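PDB 3LP9: LS-24 from Lathyrus sativus, which probably binds hemin as a monomer and spermine as a dimer, and may take part in the response to oxidative stress and in polyamine biosynthesis. Local coordinates for residues F68-E71 and A75-F78; D121-S126 and K130-F135. All coordinates share one frame; numbering follows the deposited sequence.

Contact 1: F68-E71 and A75-F78; sequences FDTE and AFIF. With NA (sodium ion), chain G.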
# COMPACT_ATOMS: atom_id res chain seq x y z
N PHE A 68 12.91 -0.16 -12.12
CA PHE A 68 13.61 -0.40 -13.36
C PHE A 68 12.80 0.26 -14.47
O PHE A 68 11.56 0.20 -14.50
CB PHE A 68 13.85 -1.89 -13.63
CG PHE A 68 12.55 -2.73 -13.78
CD1 PHE A 68 12.07 -3.51 -12.72
CD2 PHE A 68 11.85 -2.75 -14.98
CE1 PHE A 68 10.88 -4.27 -12.89
CE2 PHE A 68 10.67 -3.49 -15.13
CZ PHE A 68 10.19 -4.26 -14.11
N ASP A 69 13.51 0.97 -15.32
CA ASP A 69 12.95 1.56 -16.53
C ASP A 69 12.48 0.48 -17.48
O ASP A 69 13.08 -0.59 -17.56
CB ASP A 69 13.99 2.41 -17.20
CG ASP A 69 15.35 1.71 -17.31
OD1 ASP A 69 16.05 1.51 -16.27
OD2 ASP A 69 15.76 1.46 -18.46
N THR A 70 11.39 0.75 -18.21
CA THR A 70 10.85 -0.22 -19.17
C THR A 70 11.19 0.34 -20.54
O THR A 70 12.14 -0.08 -21.18
CB THR A 70 9.32 -0.44 -18.92
OG1 THR A 70 8.71 0.81 -18.58
CG2 THR A 70 9.08 -1.37 -17.74
N GLU A 71 10.46 1.36 -20.94
CA GLU A 71 10.57 1.92 -22.26
C GLU A 71 9.98 3.31 -22.22
O GLU A 71 9.13 3.60 -21.40
CB GLU A 71 9.83 1.10 -23.29
CG GLU A 71 8.38 0.66 -22.97
CD GLU A 71 7.86 -0.30 -24.05
OE1 GLU A 71 8.32 -1.46 -24.11
OE2 GLU A 71 6.99 0.08 -24.84
N ALA A 75 8.61 3.36 -16.02
CA ALA A 75 9.39 2.55 -15.03
C ALA A 75 8.43 1.96 -13.98
O ALA A 75 7.44 2.57 -13.62
CB ALA A 75 10.44 3.36 -14.33
N PHE A 76 8.77 0.76 -13.52
CA PHE A 76 8.08 0.07 -12.44
C PHE A 76 8.79 0.44 -11.15
O PHE A 76 10.02 0.48 -11.10
CB PHE A 76 8.11 -1.47 -12.65
CG PHE A 76 6.89 -2.03 -13.35
CD1 PHE A 76 5.66 -2.10 -12.70
CD2 PHE A 76 6.96 -2.44 -14.68
CE1 PHE A 76 4.56 -2.61 -13.33
CE2 PHE A 76 5.86 -2.94 -15.32
CZ PHE A 76 4.66 -3.02 -14.67
N ILE A 77 8.03 0.77 -10.15
CA ILE A 77 8.56 1.09 -8.81
C ILE A 77 7.93 0.13 -7.84
O ILE A 77 6.86 -0.43 -8.10
CB ILE A 77 8.27 2.58 -8.40
CG1 ILE A 77 6.77 2.91 -8.40
CG2 ILE A 77 9.03 3.52 -9.32
CD1 ILE A 77 6.44 4.32 -8.02
N PHE A 78 8.61 -0.13 -6.73
CA PHE A 78 8.13 -1.12 -5.73
C PHE A 78 8.33 -0.47 -4.35
O PHE A 78 9.21 0.38 -4.19
CB PHE A 78 8.93 -2.42 -5.84
CG PHE A 78 8.81 -3.13 -7.17
CD1 PHE A 78 8.06 -4.25 -7.28
CD2 PHE A 78 9.50 -2.68 -8.29
CE1 PHE A 78 7.92 -4.95 -8.52
CE2 PHE A 78 9.44 -3.38 -9.56
CZ PHE A 78 8.60 -4.52 -9.66
NA NA G . 17.76 -0.49 -15.45
O HOH W 1 17.04 -0.28 -12.57
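The two innermost strands of one blade of this hemopexin-fold beta-propeller, 66-69 and 74-79, form an antiparallel hairpin and meet here through Phe68 and Phe76. These two make a hydrogen-bonded pair: Phe68 N donates to Phe76 O at 3.1 Å, in the carbonyl plane, and Phe76 N returns a bond to Phe68 O at 3.0 Å. Their side chains lie side by side on the same face of the sheet. CB of Phe76 sits over one face of the Phe68 ring, 4.0 Å from its centroid, a CH-pi contact, while the two rings are inclined to each other at 42°. On its far side from Thr70, the Phe68 ring reaches Phe78, its CE1 coming 3.7 Å from CE2 of Phe78 at that ring's edge. Thr70 CG2 closes on CD2 of Phe76 at 3.9 Å. Phe108 and Val107 also pack on Phe76.

The other face carries Asp69 and Ala75, a non-hydrogen-bonded pair. With CG between its backbone N and carbonyl carbon (chi1 47°), the Asp69 carboxylate reaches the metal: OD2 makes a salt bridge with Arg11, and OD1 binds the sodium ion at 2.8 Å.

Contact 2: D121-S126 and K130-F135; sequences DAAYRS and KEVYLF. With CA (calcium ion), chain E.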
# COMPACT_ATOMS: atom_id res chain seq x y z
N ASP A 121 14.65 -6.68 -4.06
CA ASP A 121 15.81 -5.86 -3.69
C ASP A 121 16.24 -4.92 -4.83
O ASP A 121 16.32 -3.68 -4.67
CB ASP A 121 16.98 -6.74 -3.27
CG ASP A 121 16.75 -7.48 -1.95
OD1 ASP A 121 15.88 -7.09 -1.16
OD2 ASP A 121 17.48 -8.43 -1.64
N ALA A 122 16.48 -5.50 -5.99
CA ALA A 122 17.02 -4.73 -7.08
C ALA A 122 16.61 -5.31 -8.44
O ALA A 122 16.17 -6.46 -8.51
CB ALA A 122 18.57 -4.74 -6.97
N ALA A 123 16.85 -4.53 -9.52
CA ALA A 123 16.42 -4.89 -10.87
C ALA A 123 17.07 -3.97 -11.86
O ALA A 123 17.36 -2.84 -11.55
CB ALA A 123 14.93 -4.75 -11.01
N TYR A 124 17.24 -4.46 -13.10
CA TYR A 124 17.76 -3.66 -14.19
C TYR A 124 17.19 -4.18 -15.48
O TYR A 124 16.84 -5.35 -15.59
CB TYR A 124 19.31 -3.67 -14.28
CG TYR A 124 19.99 -4.98 -14.59
CD1 TYR A 124 20.41 -5.86 -13.55
CD2 TYR A 124 20.26 -5.36 -15.91
CE1 TYR A 124 21.08 -7.10 -13.86
CE2 TYR A 124 20.89 -6.55 -16.20
CZ TYR A 124 21.32 -7.43 -15.16
OH TYR A 124 21.98 -8.62 -15.55
N ARG A 125 17.13 -3.27 -16.45
CA ARG A 125 16.61 -3.46 -17.81
C ARG A 125 17.63 -4.15 -18.71
O ARG A 125 18.69 -3.65 -18.96
CB ARG A 125 16.26 -2.07 -18.37
CG ARG A 125 15.62 -2.06 -19.75
CD ARG A 125 14.34 -2.91 -19.67
NE ARG A 125 13.48 -2.68 -20.78
CZ ARG A 125 13.56 -3.31 -21.94
NH1 ARG A 125 14.50 -4.20 -22.18
NH2 ARG A 125 12.67 -3.03 -22.87
N SER A 126 17.29 -5.31 -19.24
CA SER A 126 18.19 -5.94 -20.22
C SER A 126 18.16 -5.13 -21.53
O SER A 126 17.18 -4.44 -21.81
CB SER A 126 17.74 -7.36 -20.49
OG SER A 126 18.41 -7.94 -21.62
N LYS A 130 12.25 -7.20 -24.26
CA LYS A 130 11.61 -6.60 -23.06
C LYS A 130 12.00 -7.33 -21.76
O LYS A 130 11.23 -7.38 -20.79
CB LYS A 130 10.09 -6.58 -23.26
CG LYS A 130 9.67 -5.92 -24.53
CD LYS A 130 8.20 -5.72 -24.48
CE LYS A 130 7.72 -4.54 -25.31
NZ LYS A 130 6.25 -4.33 -24.98
N GLU A 131 13.21 -7.89 -21.77
CA GLU A 131 13.72 -8.66 -20.63
C GLU A 131 14.27 -7.82 -19.46
O GLU A 131 14.73 -6.71 -19.64
CB GLU A 131 14.69 -9.74 -21.10
CG GLU A 131 14.04 -10.81 -21.99
CD GLU A 131 15.00 -11.84 -22.48
OE1 GLU A 131 16.02 -12.07 -21.79
OE2 GLU A 131 14.76 -12.41 -23.57
N VAL A 132 14.13 -8.34 -18.24
CA VAL A 132 14.46 -7.65 -16.96
C VAL A 132 15.05 -8.71 -16.01
O VAL A 132 14.60 -9.86 -16.01
CB VAL A 132 13.23 -6.96 -16.27
CG1 VAL A 132 13.63 -6.18 -15.05
CG2 VAL A 132 12.48 -6.06 -17.19
N TYR A 133 16.07 -8.33 -15.26
CA TYR A 133 16.59 -9.15 -14.17
C TYR A 133 16.24 -8.55 -12.85
O TYR A 133 16.49 -7.39 -12.61
CB TYR A 133 18.11 -9.32 -14.27
CG TYR A 133 18.52 -9.94 -15.60
CD1 TYR A 133 18.84 -11.32 -15.70
CD2 TYR A 133 18.58 -9.16 -16.75
CE1 TYR A 133 19.20 -11.86 -16.92
CE2 TYR A 133 18.92 -9.70 -17.96
CZ TYR A 133 19.23 -11.03 -18.05
OH TYR A 133 19.59 -11.53 -19.28
N LEU A 134 15.69 -9.37 -11.97
CA LEU A 134 15.30 -8.92 -10.66
C LEU A 134 16.01 -9.76 -9.57
O LEU A 134 16.18 -10.95 -9.73
CB LEU A 134 13.73 -8.95 -10.53
CG LEU A 134 12.96 -8.19 -11.64
CD1 LEU A 134 12.69 -9.17 -12.81
CD2 LEU A 134 11.70 -7.54 -11.26
N PHE A 135 16.34 -9.13 -8.43
CA PHE A 135 17.10 -9.75 -7.35
C PHE A 135 16.37 -9.67 -6.03
O PHE A 135 15.85 -8.63 -5.68
CB PHE A 135 18.51 -9.09 -7.21
CG PHE A 135 19.34 -9.21 -8.48
CD1 PHE A 135 20.26 -10.24 -8.64
CD2 PHE A 135 19.15 -8.30 -9.55
CE1 PHE A 135 21.00 -10.35 -9.81
CE2 PHE A 135 19.86 -8.41 -10.77
CZ PHE A 135 20.79 -9.43 -10.89
CA CA E . 16.30 -2.19 -2.63
O HOH W 2 18.07 -10.43 -21.27
O HOH W 3 14.06 -3.47 -1.31
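Tyr124, Tyr133 and Phe135 form the apolar centre of this contact, on one face of the antiparallel hairpin 122-125/131-136 in a hemopexin propeller blade. The tyrosine rings are near parallel, planes at 17°, but slid so far that they barely overlap: CB of Tyr133 lies over the Tyr124 ring, and Tyr124 OH over the Tyr133 ring. Swung between its own backbone N and carbonyl carbon (chi1 65°), the Tyr124 ring leans across the partner strand, bringing CE2 to 3.5 Å from Tyr133 CD2 and CE1 to 3.6 Å from CE2 of Phe135, in the plane of the phenylalanine ring. An alanine at Tyr124 is likely to open a gap between Tyr133 and Phe135 and leave the Tyr162 hydroxyl without its phenolic partner. The opposite face holds Ala123 against Leu134, CB to CG 4.0 Å.

Reciprocal backbone bonds join Tyr124 with Tyr133 and Ala122 with Phe135. At the start of the strand a classic beta bulge sets Asp121 and Ala122 both opposite Phe135, whose O accepts from Asp121 N at 2.8 Å and from Ala122 N at 3.2 Å. Asp121 O binds the calcium ion at 2.5 Å, alongside the backbone O atoms of Asn7, Asp65 and Asp175.

Toward the turn, Ser126 N bonds to Glu131 O from above the carbonyl plane, and Ser126 OG is hydrogen-bonded to Arg128 N. Glu131 OE1 is paired with Arg142 and accepts from a water, which also bonds to Ser126 OG and lies 2.7 Å from Tyr133 OH.

How the contacts relate
Contacts 1 and 2 are equivalent inner hairpins of successive propeller blades, their centres about 9 Å apart. Phe68 of contact 1 packs against the Ala123, Val132 and Leu134 face of contact 2, its CD1 3.6 Å from Ala123 CB. Nearer the turns, Arg125 NE comes 2.9 Å from Thr70 O, a probable hydrogen bond. Glu71 OE1 is hydrogen-bonded to Tyr145 OH, and its ion pair with Lys130 NZ is long and weak. The first strand of each hairpin, 66-69 and 122-125, lines the central channel. The Arg125 side chain also nears the sodium ion of contact 1 (nearest atoms about 4 Å), and the Phe78 side chain lies near the calcium ion of contact 2 (nearest atoms about 8 Å).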